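Local atomic coordinates of trans-isoprenyl diphosphate synthase (Caulobacter crescentus, PDB entry 3OYR), a protein that probably makes octaprenyl diphosphate, the precursor of the ubiquinone and menaquinone side chains, by adding isopentenyl units to farnesyl diphosphate. Residues I155-A159 / E194-A198; S160-A164 / A190-L195; H59-G65 / R114-A120. All coordinates share one frame; numbering follows the deposited sequence.

Contact 1: residues I155-A159 / E194-A198; sequences ILARA and ELFAA
The methyl of A198 is the bump of this contact, and the hollow that takes it is walled by I155, L156 and A159, three residues of the facing helix. Its floor is A159, whose CB lies 3.5 Å from A198 CB; alanine suits both places, the two small methyls meeting at this close spacing. On one flank I155 leans in with CG2, which chi1 of -74° sets anti to the backbone N, 3.8 Å from A198 CB. On another, L156 CD2 comes within 3.8 Å of A198 CB and also meets L195 CD1, the two leucines crossing at about a right angle. Helices 150-173 and 181-206 run side by side in the all-helical isoprenoid synthase fold, their segments antiparallel at 178° with the segment axes approaching to 9.3 Å. Beyond L195 stand I97 and H98 of helix 87-109, while A157 and R158 also pack on E142 of the second subunit. Beside the apolar patch, R158 stretches out extended from CG to NE and offers one edge of its guanidinium to E194. The bridge from R158 NH2 to E194 OE2 measures 3.1 Å, though the placing of that oxygen is less sure. Since the two planes stand 88° apart, R158 meets the carboxylate chiefly through this one oxygen, which also forms a salt bridge to R218.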
loop_
_atom_site.group_PDB
_atom_site.type_symbol
_atom_site.label_atom_id
_atom_site.label_comp_id
_atom_site.label_asym_id
_atom_site.label_seq_id
_atom_site.Cartn_x
_atom_site.Cartn_y
_atom_site.Cartn_z
ATOM N N ILE B 155 5.735 -14.551 -0.581
ATOM C CA ILE B 155 7.003 -13.934 -0.911
ATOM C C ILE B 155 6.824 -12.437 -1.149
ATOM O O ILE B 155 7.584 -11.634 -0.627
ATOM C CB ILE B 155 7.646 -14.601 -2.154
ATOM C CG1 ILE B 155 8.230 -15.983 -1.811
ATOM C CG2 ILE B 155 8.762 -13.755 -2.717
ATOM C CD1 ILE B 155 8.584 -16.784 -3.111
ATOM N N LEU B 156 5.809 -12.056 -1.914
ATOM C CA LEU B 156 5.611 -10.618 -2.203
ATOM C C LEU B 156 4.929 -9.826 -1.105
ATOM O O LEU B 156 5.147 -8.600 -0.985
ATOM C CB LEU B 156 4.903 -10.420 -3.562
ATOM C CG LEU B 156 5.954 -10.705 -4.648
ATOM C CD1 LEU B 156 5.345 -11.267 -5.902
ATOM C CD2 LEU B 156 6.748 -9.457 -4.949
ATOM N N ALA B 157 4.052 -10.481 -0.343
ATOM C CA ALA B 157 3.471 -9.867 0.871
ATOM C C ALA B 157 4.579 -9.493 1.868
ATOM O O ALA B 157 4.643 -8.349 2.373
ATOM C CB ALA B 157 2.465 -10.801 1.531
ATOM N N ARG B 158 5.471 -10.451 2.092
ATOM C CA ARG B 158 6.621 -10.271 2.953
ATOM C C ARG B 158 7.490 -9.141 2.418
ATOM O O ARG B 158 7.819 -8.207 3.163
ATOM C CB ARG B 158 7.426 -11.580 3.095
ATOM C CG ARG B 158 8.628 -11.381 4.043
ATOM C CD ARG B 158 9.625 -12.533 4.121
ATOM N NE ARG B 158 10.883 -12.025 4.702
ATOM C CZ ARG B 158 11.910 -11.525 4.001
ATOM N NH1 ARG B 158 12.983 -11.076 4.633
ATOM N NH2 ARG B 158 11.875 -11.466 2.668
ATOM N N ALA B 159 7.802 -9.178 1.118
ATOM C CA ALA B 159 8.629 -8.113 0.507
ATOM C C ALA B 159 8.015 -6.741 0.718
ATOM O O ALA B 159 8.718 -5.804 1.069
ATOM C CB ALA B 159 8.856 -8.361 -0.961
ATOM N N GLU B 194 15.148 -6.203 -1.288
ATOM C CA GLU B 194 14.140 -7.228 -1.036
ATOM C C GLU B 194 13.120 -7.438 -2.169
ATOM O O GLU B 194 12.751 -8.577 -2.468
ATOM C CB GLU B 194 13.391 -6.922 0.256
ATOM C CG GLU B 194 12.950 -8.167 0.975
ATOM C CD GLU B 194 14.116 -8.852 1.655
ATOM O OE1 GLU B 194 14.844 -8.217 2.455
ATOM O OE2 GLU B 194 14.313 -10.036 1.379
ATOM N N LEU B 195 12.679 -6.360 -2.806
ATOM C CA LEU B 195 11.757 -6.435 -3.958
ATOM C C LEU B 195 12.424 -7.145 -5.182
ATOM O O LEU B 195 11.794 -7.995 -5.869
ATOM C CB LEU B 195 11.225 -5.041 -4.326
ATOM C CG LEU B 195 10.054 -5.054 -5.311
ATOM C CD1 LEU B 195 8.971 -6.064 -4.890
ATOM C CD2 LEU B 195 9.475 -3.680 -5.426
ATOM N N PHE B 196 13.714 -6.870 -5.386
ATOM C CA PHE B 196 14.512 -7.592 -6.386
ATOM C C PHE B 196 14.638 -9.061 -6.047
ATOM O O PHE B 196 14.438 -9.892 -6.929
ATOM C CB PHE B 196 15.910 -6.998 -6.556
ATOM C CG PHE B 196 15.949 -5.766 -7.432
ATOM C CD1 PHE B 196 16.144 -4.514 -6.885
ATOM C CD2 PHE B 196 15.807 -5.872 -8.815
ATOM C CE1 PHE B 196 16.194 -3.384 -7.708
ATOM C CE2 PHE B 196 15.852 -4.769 -9.643
ATOM C CZ PHE B 196 16.055 -3.525 -9.097
ATOM N N ALA B 197 14.971 -9.374 -4.783
ATOM C CA ALA B 197 15.020 -10.764 -4.333
ATOM C C ALA B 197 13.666 -11.466 -4.528
ATOM O O ALA B 197 13.628 -12.594 -5.009
ATOM C CB ALA B 197 15.430 -10.838 -2.875
ATOM N N ALA B 198 12.584 -10.818 -4.088
ATOM C CA ALA B 198 11.195 -11.299 -4.233
ATOM C C ALA B 198 10.773 -11.526 -5.677
ATOM O O ALA B 198 10.172 -12.579 -5.993
ATOM C CB ALA B 198 10.211 -10.344 -3.565
HETATM O O HOH W 1 16.059 -10.961 3.039
#

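Contact 2: residues S160-A164 / A190-L195; sequences SRVIA and AKTAEL. With DMA (dimethylallyl diphosphate), chain G.
Where I163 faces K191 the CA atoms come within 4.2 Å, and the two helical segments run antiparallel at 160° with axes only 7.7 Å apart. Here helices 150-173 and 181-206 of the all-helical isoprenoid synthase fold come close together, and residues 190-193 form a wider pi-type turn. So near an approach brings backbone against backbone: I163 CA makes a CA-H...O contact with A190 O at 3.6 Å, while A190 CB rests near V162 O, a place where alanine's small methyl fits. V162 fills the neighbouring groove with CG1, which chi1 of 164° turns anti to the backbone N. That methyl lies 3.7 Å from A190 CB and equally close to E194 CG; the glutamate crosses the valine at about a right angle, and the bend at chi2 then turns its carboxylate. I163 suits its site by being long and apolar: CG1 runs over the carbonyls of A190 and K191, and CD1 ends 4.0 Å from L195 CB. K191 starts off away from helix 150-173, its chain extended beyond CG, and passes into the substrate pocket. There its NZ is hydrogen-bonded to Q170 and makes a weak 3.4 Å bond to O1 of the dimethylallyl diphosphate of chain G. The lysine meets the hydrocarbon end of this ligand as well, through its backbone: K191 O lies 3.2 Å from DMA C4.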
loop_
_atom_site.group_PDB
_atom_site.type_symbol
_atom_site.label_atom_id
_atom_site.label_comp_id
_atom_site.label_asym_id
_atom_site.label_seq_id
_atom_site.Cartn_x
_atom_site.Cartn_y
_atom_site.Cartn_z
ATOM N N SER B 160 6.699 -6.639 0.554
ATOM C CA SER B 160 6.029 -5.354 0.703
ATOM C C SER B 160 6.072 -4.817 2.126
ATOM O O SER B 160 6.166 -3.594 2.326
ATOM C CB SER B 160 4.579 -5.417 0.241
ATOM O OG SER B 160 4.500 -5.867 -1.094
ATOM N N ARG B 161 6.020 -5.722 3.102
ATOM C CA ARG B 161 6.100 -5.346 4.502
ATOM C C ARG B 161 7.498 -4.830 4.821
ATOM O O ARG B 161 7.652 -3.815 5.501
ATOM C CB ARG B 161 5.728 -6.544 5.375
ATOM C CG ARG B 161 5.715 -6.289 6.883
ATOM C CD ARG B 161 6.950 -6.889 7.539
ATOM N NE ARG B 161 7.036 -8.335 7.290
ATOM C CZ ARG B 161 8.093 -9.085 7.576
ATOM N NH1 ARG B 161 9.183 -8.535 8.098
ATOM N NH2 ARG B 161 8.065 -10.384 7.326
ATOM N N VAL B 162 8.490 -5.519 4.279
ATOM C CA VAL B 162 9.895 -5.241 4.507
ATOM C C VAL B 162 10.304 -3.899 3.880
ATOM O O VAL B 162 11.051 -3.120 4.487
ATOM C CB VAL B 162 10.743 -6.440 4.034
ATOM C CG1 VAL B 162 12.191 -6.076 3.888
ATOM C CG2 VAL B 162 10.630 -7.550 5.047
ATOM N N ILE B 163 9.759 -3.603 2.701
ATOM C CA ILE B 163 9.912 -2.269 2.117
ATOM C C ILE B 163 9.436 -1.172 3.062
ATOM O O ILE B 163 10.160 -0.215 3.296
ATOM C CB ILE B 163 9.184 -2.155 0.751
ATOM C CG1 ILE B 163 9.883 -3.047 -0.276
ATOM C CG2 ILE B 163 9.164 -0.727 0.257
ATOM C CD1 ILE B 163 9.007 -3.452 -1.437
ATOM N N ALA B 164 8.230 -1.319 3.614
ATOM C CA ALA B 164 7.702 -0.306 4.530
ATOM C C ALA B 164 8.590 -0.119 5.768
ATOM O O ALA B 164 8.843 1.017 6.192
ATOM C CB ALA B 164 6.297 -0.647 4.932
ATOM N N ALA B 190 16.364 -3.698 2.889
ATOM C CA ALA B 190 14.933 -3.774 3.131
ATOM C C ALA B 190 14.147 -2.975 2.103
ATOM O O ALA B 190 13.220 -3.494 1.497
ATOM C CB ALA B 190 14.605 -3.303 4.553
ATOM N N LYS B 191 14.539 -1.722 1.890
ATOM C CA LYS B 191 13.743 -0.829 1.083
ATOM C C LYS B 191 13.920 -1.064 -0.415
ATOM O O LYS B 191 13.032 -0.710 -1.183
ATOM C CB LYS B 191 14.038 0.625 1.436
ATOM C CG LYS B 191 15.217 1.206 0.680
ATOM C CD LYS B 191 15.243 2.713 0.794
ATOM C CE LYS B 191 16.542 3.241 0.201
ATOM N NZ LYS B 191 16.570 4.742 0.239
ATOM N N THR B 192 15.047 -1.657 -0.825
ATOM C CA THR B 192 15.321 -1.821 -2.256
ATOM C C THR B 192 15.659 -3.238 -2.667
ATOM O O THR B 192 15.095 -3.750 -3.628
ATOM C CB THR B 192 16.422 -0.860 -2.733
ATOM O OG1 THR B 192 16.001 0.495 -2.489
ATOM C CG2 THR B 192 16.704 -1.050 -4.231
ATOM N N ALA B 193 16.579 -3.881 -1.953
ATOM C CA ALA B 193 17.071 -5.180 -2.410
ATOM C C ALA B 193 16.028 -6.307 -2.283
ATOM O O ALA B 193 16.012 -7.230 -3.094
ATOM C CB ALA B 193 18.374 -5.542 -1.707
ATOM N N GLU B 194 15.148 -6.203 -1.288
ATOM C CA GLU B 194 14.140 -7.228 -1.036
ATOM C C GLU B 194 13.120 -7.438 -2.169
ATOM O O GLU B 194 12.751 -8.577 -2.468
ATOM C CB GLU B 194 13.391 -6.922 0.256
ATOM C CG GLU B 194 12.950 -8.167 0.975
ATOM C CD GLU B 194 14.116 -8.852 1.655
ATOM O OE1 GLU B 194 14.844 -8.217 2.455
ATOM O OE2 GLU B 194 14.313 -10.036 1.379
ATOM N N LEU B 195 12.679 -6.360 -2.806
ATOM C CA LEU B 195 11.757 -6.435 -3.958
ATOM C C LEU B 195 12.424 -7.145 -5.182
ATOM O O LEU B 195 11.794 -7.995 -5.869
ATOM C CB LEU B 195 11.225 -5.041 -4.326
ATOM C CG LEU B 195 10.054 -5.054 -5.311
ATOM C CD1 LEU B 195 8.971 -6.064 -4.890
ATOM C CD2 LEU B 195 9.475 -3.680 -5.426
HETATM C C1 DMA G . 13.978 4.156 -2.199
HETATM O O1 DMA G . 15.147 4.665 -2.831
HETATM C C2 DMA G . 12.735 4.321 -3.017
HETATM C C3 DMA G . 11.806 3.363 -3.116
HETATM C C4 DMA G . 11.899 2.036 -2.432
HETATM C C5 DMA G . 10.613 3.657 -3.963
HETATM P PA DMA G . 15.411 6.221 -3.237
HETATM O O1A DMA G . 16.905 6.321 -3.304
HETATM O O2A DMA G . 14.618 7.189 -2.402
HETATM O O3A DMA G . 14.823 6.168 -4.743
HETATM P PB DMA G . 14.651 7.419 -5.753
HETATM O O1B DMA G . 14.225 6.641 -6.970
HETATM O O2B DMA G . 16.009 8.077 -5.826
HETATM O O3B DMA G . 13.616 8.346 -5.157
#

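Contact 3: residues H59-G65 / R114-A120; sequences HLIAAGG and RRGKVAA. With DMA (dimethylallyl diphosphate), chain D; DMA (dimethylallyl diphosphate), chain G.
R114, the last residue of the first strand of a beta hairpin, meets L60, whose CD1 lies 3.4 Å from R114 CG; the hairpin follows the aspartate-rich helix 87-109 of this isoprenoid synthase fold. The arginine then bends at chi2 and chi3, and NH1 bonds O1B of the dimethylallyl diphosphate of chain G at 2.7 Å, while NH2 holds O3B and bridges to D106. R115 and G116 form the corner of the type I' turn; both have positive phi, which glycine takes easily at G116. R115 reaches back extended between the two loops, and its guanidinium is gripped along its edges: NE bonds O2B of the chain D ligand at 2.8 Å, almost straight at 177°, NH1 takes O1B, and NH2 bonds L60 O at 2.9 Å from above the carbonyl plane. G64 O and G65 CA lie over one of its faces, and glycine suits position 65 because it has no CB to intrude there. A leucine in place of R115 would probably leave the chain D diphosphate without two of its donors and L60 O without this partner. K117 lays its chain along H59, CD 3.9 Å from the ring centroid in a CH-pi contact, and passes A63 CB, whose small size leaves it room. Its NZ then bonds H59 O at 3.0 Å, in the carbonyl plane on a lone pair. V118 offers its carbonyl to the same histidine, H59 NE2 donating to V118 O over 2.9 Å in the ring plane. Last in the segment, A120 sets its CB 4.3 Å from H59 CD2.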
loop_
_atom_site.group_PDB
_atom_site.type_symbol
_atom_site.label_atom_id
_atom_site.label_comp_id
_atom_site.label_asym_id
_atom_site.label_seq_id
_atom_site.Cartn_x
_atom_site.Cartn_y
_atom_site.Cartn_z
ATOM N N HIS B 59 0.235 8.378 -15.881
ATOM C CA HIS B 59 1.203 9.471 -15.866
ATOM C C HIS B 59 2.576 8.922 -15.428
ATOM O O HIS B 59 3.587 9.228 -16.056
ATOM C CB HIS B 59 0.727 10.600 -14.958
ATOM C CG HIS B 59 1.741 11.688 -14.740
ATOM N ND1 HIS B 59 1.816 12.809 -15.543
ATOM C CD2 HIS B 59 2.697 11.843 -13.792
ATOM C CE1 HIS B 59 2.783 13.597 -15.110
ATOM N NE2 HIS B 59 3.339 13.032 -14.053
ATOM N N LEU B 60 2.589 8.068 -14.398
ATOM C CA LEU B 60 3.828 7.446 -13.920
ATOM C C LEU B 60 4.315 6.246 -14.753
ATOM O O LEU B 60 5.494 6.196 -15.138
ATOM C CB LEU B 60 3.714 7.070 -12.436
ATOM C CG LEU B 60 4.982 6.512 -11.761
ATOM C CD1 LEU B 60 6.202 7.382 -12.037
ATOM C CD2 LEU B 60 4.788 6.398 -10.269
ATOM N N ILE B 61 3.420 5.296 -15.015
ATOM C CA ILE B 61 3.763 4.069 -15.700
ATOM C C ILE B 61 4.204 4.312 -17.153
ATOM O O ILE B 61 5.270 3.839 -17.564
ATOM C CB ILE B 61 2.614 3.028 -15.609
ATOM C CG1 ILE B 61 2.357 2.613 -14.147
ATOM C CG2 ILE B 61 2.924 1.807 -16.474
ATOM C CD1 ILE B 61 0.938 1.971 -13.903
ATOM N N ALA B 62 3.412 5.070 -17.914
ATOM C CA ALA B 62 3.768 5.399 -19.305
ATOM C C ALA B 62 4.973 6.349 -19.440
ATOM O O ALA B 62 5.567 6.423 -20.520
ATOM C CB ALA B 62 2.540 5.934 -20.096
ATOM N N ALA B 63 5.349 7.031 -18.352
ATOM C CA ALA B 63 6.482 7.972 -18.354
ATOM C C ALA B 63 7.838 7.328 -18.658
ATOM O O ALA B 63 8.777 8.003 -19.089
ATOM C CB ALA B 63 6.563 8.718 -17.030
ATOM N N GLY B 64 7.937 6.025 -18.426
ATOM C CA GLY B 64 9.170 5.293 -18.661
ATOM C C GLY B 64 9.374 4.242 -17.590
ATOM O O GLY B 64 8.409 3.711 -17.011
ATOM N N GLY B 65 10.639 3.938 -17.334
ATOM C CA GLY B 65 11.007 3.000 -16.289
ATOM C C GLY B 65 11.631 1.791 -16.936
ATOM O O GLY B 65 11.184 1.350 -17.985
ATOM N N ARG B 114 10.152 12.639 -11.479
ATOM C CA ARG B 114 10.187 11.187 -11.529
ATOM C C ARG B 114 9.978 10.746 -12.960
ATOM O O ARG B 114 8.962 11.102 -13.583
ATOM C CB ARG B 114 9.110 10.570 -10.616
ATOM C CG ARG B 114 8.933 9.053 -10.826
ATOM C CD ARG B 114 10.111 8.248 -10.301
ATOM N NE ARG B 114 10.205 8.371 -8.853
ATOM C CZ ARG B 114 11.210 7.914 -8.107
ATOM N NH1 ARG B 114 12.235 7.266 -8.659
ATOM N NH2 ARG B 114 11.164 8.096 -6.791
ATOM N N ARG B 115 10.950 9.989 -13.475
ATOM C CA ARG B 115 10.933 9.471 -14.845
ATOM C C ARG B 115 10.769 10.588 -15.894
ATOM O O ARG B 115 10.121 10.398 -16.934
ATOM C CB ARG B 115 9.866 8.370 -15.021
ATOM C CG ARG B 115 10.123 7.090 -14.226
ATOM C CD ARG B 115 8.954 6.097 -14.382
ATOM N NE ARG B 115 9.223 4.801 -13.728
ATOM C CZ ARG B 115 8.314 3.854 -13.502
ATOM N NH1 ARG B 115 8.684 2.717 -12.905
ATOM N NH2 ARG B 115 7.033 4.031 -13.856
ATOM N N GLY B 116 11.347 11.755 -15.609
ATOM C CA GLY B 116 11.355 12.865 -16.561
ATOM C C GLY B 116 10.128 13.761 -16.505
ATOM O O GLY B 116 10.115 14.820 -17.133
ATOM N N LYS B 117 9.097 13.332 -15.772
ATOM C CA LYS B 117 7.860 14.100 -15.617
ATOM C C LYS B 117 7.788 14.645 -14.193
ATOM O O LYS B 117 8.477 14.151 -13.291
ATOM C CB LYS B 117 6.618 13.236 -15.903
ATOM C CG LYS B 117 6.391 12.847 -17.375
ATOM C CD LYS B 117 5.014 12.186 -17.530
ATOM C CE LYS B 117 4.846 11.437 -18.854
ATOM N NZ LYS B 117 3.735 10.417 -18.794
ATOM N N VAL B 118 6.953 15.658 -13.999
ATOM C CA VAL B 118 6.634 16.183 -12.671
ATOM C C VAL B 118 6.054 15.038 -11.836
ATOM O O VAL B 118 5.323 14.196 -12.369
ATOM C CB VAL B 118 5.639 17.389 -12.783
ATOM C CG1 VAL B 118 4.331 16.974 -13.486
ATOM C CG2 VAL B 118 5.351 18.013 -11.439
ATOM N N ALA B 119 6.436 14.962 -10.559
ATOM C CA ALA B 119 5.924 13.929 -9.667
ATOM C C ALA B 119 4.407 14.084 -9.512
ATOM O O ALA B 119 3.915 15.191 -9.266
ATOM C CB ALA B 119 6.605 14.012 -8.323
ATOM N N ALA B 120 3.686 12.968 -9.660
ATOM C CA ALA B 120 2.213 12.928 -9.668
ATOM C C ALA B 120 1.521 13.736 -8.574
ATOM O O ALA B 120 0.482 14.360 -8.824
ATOM C CB ALA B 120 1.736 11.488 -9.621
HETATM C C1 DMA D . 13.699 3.662 -8.414
HETATM O O1 DMA D . 13.771 2.452 -9.180
HETATM C C2 DMA D . 13.635 2.978 -7.094
HETATM C C3 DMA D . 14.726 2.745 -6.360
HETATM C C4 DMA D . 16.090 3.266 -6.730
HETATM C C5 DMA D . 14.532 1.956 -5.103
HETATM P PA DMA D . 14.318 2.298 -10.680
HETATM O O1A DMA D . 14.285 0.848 -11.122
HETATM O O2A DMA D . 15.652 2.984 -10.768
HETATM O O3A DMA D . 13.165 3.185 -11.396
HETATM P PB DMA D . 12.411 2.953 -12.816
HETATM O O1B DMA D . 11.338 1.912 -12.557
HETATM O O2B DMA D . 11.863 4.357 -12.953
HETATM O O3B DMA D . 13.416 2.535 -13.855
HETATM C C1 DMA G . 13.978 4.156 -2.199
HETATM O O1 DMA G . 15.147 4.665 -2.831
HETATM C C2 DMA G . 12.735 4.321 -3.017
HETATM C C3 DMA G . 11.806 3.363 -3.116
HETATM C C4 DMA G . 11.899 2.036 -2.432
HETATM C C5 DMA G . 10.613 3.657 -3.963
HETATM P PA DMA G . 15.411 6.221 -3.237
HETATM O O1A DMA G . 16.905 6.321 -3.304
HETATM O O2A DMA G . 14.618 7.189 -2.402
HETATM O O3A DMA G . 14.823 6.168 -4.743
HETATM P PB DMA G . 14.651 7.419 -5.753
HETATM O O1B DMA G . 14.225 6.641 -6.970
HETATM O O2B DMA G . 16.009 8.077 -5.826
HETATM O O3B DMA G . 13.616 8.346 -5.157
#

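Contact 3 comes first along the chain, closing before the other two open, and joins the C-terminal part of helix 52-61 and the turn after it to the hairpin after helix 87-109. Contacts 1 and 2 follow as neighbouring stages of one antiparallel helix pair, 150-173 with 181-206; their centres are 7 Å apart, they share E194 and L195, and both touch the second subunit. Contact 3 lies apart, its centre about 23 Å from that of contact 1 and 21 Å from that of contact 2. The ligand pocket connects contacts 2 and 3: both touch the chain G ligand, contact 2 at its hydrocarbon and O1 end, contact 3 at the terminal phosphate.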